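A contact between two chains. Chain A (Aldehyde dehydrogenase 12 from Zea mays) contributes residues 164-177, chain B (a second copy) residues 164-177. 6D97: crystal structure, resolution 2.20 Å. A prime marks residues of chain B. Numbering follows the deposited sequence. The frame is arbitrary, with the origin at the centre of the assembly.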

# COMPACT_ATOMS: atom_id res chain seq x y z
N VAL A 164 7.91 -3.40 -14.15
CA VAL A 164 9.14 -3.76 -13.44
C VAL A 164 9.65 -2.57 -12.64
O VAL A 164 10.02 -2.71 -11.47
N ARG A 165 9.68 -1.40 -13.27
CA ARG A 165 9.94 -0.14 -12.60
C ARG A 165 9.09 0.01 -11.34
O ARG A 165 9.58 0.38 -10.28
N PHE A 166 7.80 -0.33 -11.45
CA PHE A 166 6.88 -0.21 -10.32
C PHE A 166 7.20 -1.18 -9.20
O PHE A 166 6.80 -0.94 -8.06
N LEU A 167 7.90 -2.29 -9.49
CA LEU A 167 8.34 -3.18 -8.41
C LEU A 167 9.32 -2.48 -7.49
O LEU A 167 9.40 -2.81 -6.30
N ALA A 168 10.08 -1.51 -8.02
CA ALA A 168 11.02 -0.73 -7.23
C ALA A 168 10.39 0.51 -6.62
O ALA A 168 11.11 1.44 -6.22
N ARG A 169 9.06 0.56 -6.55
CA ARG A 169 8.37 1.60 -5.80
C ARG A 169 8.89 1.64 -4.37
O ARG A 169 9.13 0.60 -3.75
N SER A 170 9.10 2.85 -3.86
CA SER A 170 9.54 3.08 -2.50
C SER A 170 8.52 3.95 -1.78
O SER A 170 7.66 4.58 -2.40
N PHE A 171 8.61 3.99 -0.45
CA PHE A 171 7.79 4.89 0.34
C PHE A 171 8.68 5.87 1.09
O PHE A 171 9.90 5.70 1.18
N ALA A 172 8.06 6.93 1.60
CA ALA A 172 8.78 7.92 2.38
C ALA A 172 7.85 8.48 3.44
O ALA A 172 6.63 8.44 3.31
N VAL A 173 8.46 8.96 4.53
CA VAL A 173 7.74 9.52 5.66
C VAL A 173 8.45 10.81 6.05
O VAL A 173 9.69 10.86 6.04
N PRO A 174 7.73 11.89 6.38
CA PRO A 174 8.41 13.12 6.80
C PRO A 174 9.18 12.92 8.09
O PRO A 174 8.78 12.15 8.97
N GLY A 175 10.31 13.63 8.20
CA GLY A 175 11.15 13.57 9.37
C GLY A 175 10.66 14.48 10.48
O GLY A 175 9.55 15.00 10.47
N ASN A 176 11.55 14.69 11.46
CA ASN A 176 11.21 15.45 12.66
C ASN A 176 11.35 16.96 12.47
O ASN A 176 10.92 17.71 13.35
N HIS A 177 11.94 17.41 11.37
CA HIS A 177 12.23 18.82 11.17
C HIS A 177 12.50 19.04 9.69
O HIS A 177 12.68 18.10 8.92
N VAL B 164 0.02 10.40 12.85
CA VAL B 164 -0.29 11.55 12.01
C VAL B 164 0.81 11.75 10.98
O VAL B 164 0.55 12.02 9.81
N ARG B 165 2.07 11.62 11.42
CA ARG B 165 3.21 11.59 10.51
C ARG B 165 3.01 10.55 9.41
O ARG B 165 3.27 10.82 8.23
N PHE B 166 2.54 9.35 9.78
CA PHE B 166 2.34 8.28 8.81
C PHE B 166 1.22 8.58 7.82
O PHE B 166 1.20 8.00 6.73
N LEU B 167 0.27 9.46 8.18
CA LEU B 167 -0.74 9.89 7.22
C LEU B 167 -0.10 10.60 6.03
O LEU B 167 -0.62 10.51 4.91
N ALA B 168 1.01 11.30 6.26
CA ALA B 168 1.74 12.00 5.21
C ALA B 168 2.78 11.12 4.52
O ALA B 168 3.73 11.63 3.93
N ARG B 169 2.62 9.80 4.62
CA ARG B 169 3.47 8.88 3.87
C ARG B 169 3.37 9.17 2.38
O ARG B 169 2.29 9.47 1.86
N SER B 170 4.51 9.10 1.70
CA SER B 170 4.55 9.29 0.26
C SER B 170 5.07 8.01 -0.40
O SER B 170 5.56 7.10 0.27
N PHE B 171 4.95 7.96 -1.72
CA PHE B 171 5.54 6.89 -2.51
C PHE B 171 6.42 7.49 -3.59
O PHE B 171 6.29 8.67 -3.94
N ALA B 172 7.33 6.68 -4.11
CA ALA B 172 8.25 7.14 -5.15
C ALA B 172 8.54 5.99 -6.10
O ALA B 172 8.43 4.81 -5.75
N VAL B 173 8.91 6.36 -7.33
CA VAL B 173 9.16 5.41 -8.41
C VAL B 173 10.43 5.86 -9.12
O VAL B 173 10.62 7.06 -9.35
N PRO B 174 11.34 4.94 -9.49
CA PRO B 174 12.54 5.36 -10.22
C PRO B 174 12.18 5.94 -11.58
O PRO B 174 11.21 5.52 -12.22
N GLY B 175 12.96 6.93 -12.02
CA GLY B 175 12.75 7.55 -13.31
C GLY B 175 13.41 6.76 -14.43
O GLY B 175 13.82 5.61 -14.27
N ASN B 176 13.53 7.42 -15.58
CA ASN B 176 14.06 6.79 -16.78
C ASN B 176 15.58 6.78 -16.84
O ASN B 176 16.14 6.08 -17.69
N HIS B 177 16.25 7.52 -15.96
CA HIS B 177 17.70 7.63 -16.01
C HIS B 177 18.20 8.06 -14.64
O HIS B 177 17.42 8.49 -13.78

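Val173 and Pro174, in strand 170-174, pack on Phe166 and Ala168 of the other chain, which precede it. Most contacts occur twice, with small differences in distance. Val173 has chi1 t and a CB that points sideways. Its CG1 lies 3.8 Å from CD1 of Phe166′, at the edge of that ring. Val173′ CG1 makes the same approach to Phe166 CD1, also 3.8 Å. Both Phe166 side chains are m. Their CA-to-CB bonds point away from the other stretch, yet the rings come back within reach of the valines. Val173′ CG1 also touches the aliphatic part of Arg165, 3.4 Å from CD.

Pro174 packs on Ala168′. Its CG is 3.8 Å from Ala168′ CB, and the mate contact, Ala168 CB to Pro174′ CG, is 3.7 Å. Both proline rings are C-gamma exo.

The two strands pair antiparallel, centred on Phe171 and Phe171′, a non-hydrogen-bonded pair with CA to CA at 4.1 Å. Ser170 and Ala172 point to one face of the two-stranded sheet, and Phe171 to the other. Ser170 N donates to Ala172′ O at 2.8 Å, and Ala172′ N donates to Ser170 O at 2.7 Å. The same pair of bonds joins Ala172 and Ser170′. This close pairing also brings the small side chains together: Ser170 OG is 3.3 Å from Ala172′ CB. Both serines are p.

On the Phe171 face, each phenylalanine is p, with chi2 near 90° in magnitude. Each ring carries an arginine from the other chain. The guanidinium of Arg169 lies flat on Phe171′, with planes at 15° and Arg169 CZ 4.1 Å from the ring centroid. Arg169′ lies on Phe171 in the same way, with planes at 19° and Arg169′ CZ 4.0 Å from the Phe171 ring centroid. These are cation-pi stacks. Arg169 reaches the ring through an extended side chain, with chi1 to chi3 all t. Its NH1 is hydrogen-bonded elsewhere in the structure.

Arg165 reaches out to Asn176′ at the polar edge. The two Arg165 residues lose the most area to the other stretch, 95 and 96 Å². Chi1 is t, chi2 lies between wells and chi3 is m. CB points sideways, but the end of the chain comes nearer to the other stretch. Arg165 NH1 donates to Pro174′ O at 2.8 Å and to Asn176′ OD1 at 2.8 Å. Arg165 NH2 donates to Asn176′ OD1 at 2.7 Å. One amide oxygen thus takes both terminal nitrogens, and all these acceptors lie near the guanidinium plane. Arg165′ repeats the pattern, with NH1 to Pro174 O at 3.0 Å and both NH1 and NH2 to Asn176 OD1 at 2.7 Å. Both asparagines are m.

One water sits by the Ser170 side chain. Its O atom donates to Ala168 O at 3.0 Å, hydrogen-bonds Ser170 OG at 2.9 Å, and makes a weak bond to Ala172′ O at 3.4 Å.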

# COMPACT_ATOMS: atom_id res chain seq x y z
CB VAL A 164 10.19 -4.26 -14.44
CG1 VAL A 164 11.51 -4.50 -13.73
CG2 VAL A 164 9.70 -5.52 -15.10
CB ARG A 165 9.68 1.00 -13.59
CG ARG A 165 10.09 2.39 -13.14
CD ARG A 165 9.07 3.44 -13.59
NE ARG A 165 9.02 3.67 -15.03
CZ ARG A 165 9.71 4.63 -15.65
NH1 ARG A 165 10.51 5.42 -14.96
NH2 ARG A 165 9.60 4.77 -16.97
CB PHE A 166 5.44 -0.41 -10.79
CG PHE A 166 4.89 0.73 -11.60
CD1 PHE A 166 5.51 1.97 -11.60
CD2 PHE A 166 3.74 0.56 -12.36
CE1 PHE A 166 5.00 3.01 -12.34
CE2 PHE A 166 3.22 1.60 -13.10
CZ PHE A 166 3.85 2.83 -13.10
CB LEU A 167 8.97 -4.45 -8.99
CG LEU A 167 8.06 -5.48 -9.66
CD1 LEU A 167 8.89 -6.60 -10.27
CD2 LEU A 167 7.08 -6.04 -8.63
CB ALA A 168 12.22 -0.32 -8.10
CB ARG A 169 6.86 1.33 -5.83
CG ARG A 169 5.96 2.26 -5.03
CD ARG A 169 4.54 1.70 -5.07
NE ARG A 169 3.56 2.53 -4.38
CZ ARG A 169 2.57 3.17 -4.99
NH1 ARG A 169 2.43 3.09 -6.30
NH2 ARG A 169 1.71 3.90 -4.28
CB SER A 170 10.93 3.74 -2.47
OG SER A 170 10.91 5.00 -3.12
CB PHE A 171 6.87 4.12 1.30
CG PHE A 171 7.59 3.29 2.33
CD1 PHE A 171 7.92 1.97 2.06
CD2 PHE A 171 7.91 3.82 3.57
CE1 PHE A 171 8.57 1.20 3.00
CE2 PHE A 171 8.56 3.05 4.52
CZ PHE A 171 8.89 1.74 4.23
CB ALA A 172 9.35 9.04 1.50
CB VAL A 173 7.69 8.52 6.84
CG1 VAL A 173 6.85 9.08 7.97
CG2 VAL A 173 7.10 7.20 6.39
CB PRO A 174 7.26 14.12 6.98
CG PRO A 174 6.15 13.59 6.15
CD PRO A 174 6.28 12.09 6.20
CB ASN A 176 12.09 15.01 13.83
CG ASN A 176 11.75 13.61 14.32
OD1 ASN A 176 10.91 12.92 13.75
ND2 ASN A 176 12.42 13.19 15.39
CB HIS A 177 13.43 19.27 12.02
CG HIS A 177 14.64 18.40 11.86
ND1 HIS A 177 15.01 17.46 12.80
CD2 HIS A 177 15.55 18.31 10.86
CE1 HIS A 177 16.11 16.84 12.39
NE2 HIS A 177 16.45 17.34 11.22
CB VAL B 164 -0.49 12.81 12.87
CG1 VAL B 164 -0.62 14.02 11.98
CG2 VAL B 164 -1.71 12.65 13.74
CB ARG B 165 4.48 11.30 11.31
CG ARG B 165 5.80 11.66 10.64
CD ARG B 165 6.89 10.64 10.99
NE ARG B 165 7.34 10.68 12.37
CZ ARG B 165 8.45 11.28 12.78
NH1 ARG B 165 9.22 11.91 11.91
NH2 ARG B 165 8.79 11.26 14.07
CB PHE B 166 2.07 6.96 9.53
CG PHE B 166 3.25 6.42 10.28
CD1 PHE B 166 4.54 6.86 9.99
CD2 PHE B 166 3.08 5.47 11.27
CE1 PHE B 166 5.63 6.36 10.67
CE2 PHE B 166 4.16 4.96 11.96
CZ PHE B 166 5.44 5.41 11.66
CB LEU B 167 -1.77 10.80 7.89
CG LEU B 167 -2.76 10.18 8.88
CD1 LEU B 167 -3.58 11.27 9.54
CD2 LEU B 167 -3.68 9.23 8.14
CB ALA B 168 2.42 13.25 5.78
CB ARG B 169 3.04 7.44 4.17
CG ARG B 169 3.82 6.32 3.51
CD ARG B 169 3.07 5.02 3.77
NE ARG B 169 3.71 3.83 3.22
CZ ARG B 169 4.34 2.91 3.95
NH1 ARG B 169 4.41 3.04 5.27
NH2 ARG B 169 4.88 1.86 3.36
CB SER B 170 5.44 10.48 -0.12
OG SER B 170 6.73 10.35 0.45
CB PHE B 171 4.48 5.96 -3.12
CG PHE B 171 3.58 6.63 -4.12
CD1 PHE B 171 3.91 6.64 -5.47
CD2 PHE B 171 2.39 7.22 -3.72
CE1 PHE B 171 3.08 7.24 -6.40
CE2 PHE B 171 1.55 7.83 -4.64
CZ PHE B 171 1.90 7.84 -5.98
CB ALA B 172 9.55 7.70 -4.55
CB VAL B 173 7.97 5.33 -9.37
CG1 VAL B 173 8.22 4.29 -10.44
CG2 VAL B 173 6.68 5.00 -8.63
CB PRO B 174 13.34 4.06 -10.36
CG PRO B 174 12.82 3.16 -9.29
CD PRO B 174 11.37 3.52 -9.13
CB ASN B 176 13.52 7.48 -18.03
CG ASN B 176 12.02 7.32 -18.18
OD1 ASN B 176 11.35 6.84 -17.27
ND2 ASN B 176 11.50 7.71 -19.33
CB HIS B 177 18.15 8.62 -17.08
CG HIS B 177 17.45 9.95 -17.02
ND1 HIS B 177 16.45 10.29 -17.90
CD2 HIS B 177 17.59 11.00 -16.18
CE1 HIS B 177 16.00 11.50 -17.60
NE2 HIS B 177 16.68 11.95 -16.56
O HOH W 1 11.77 4.35 -5.82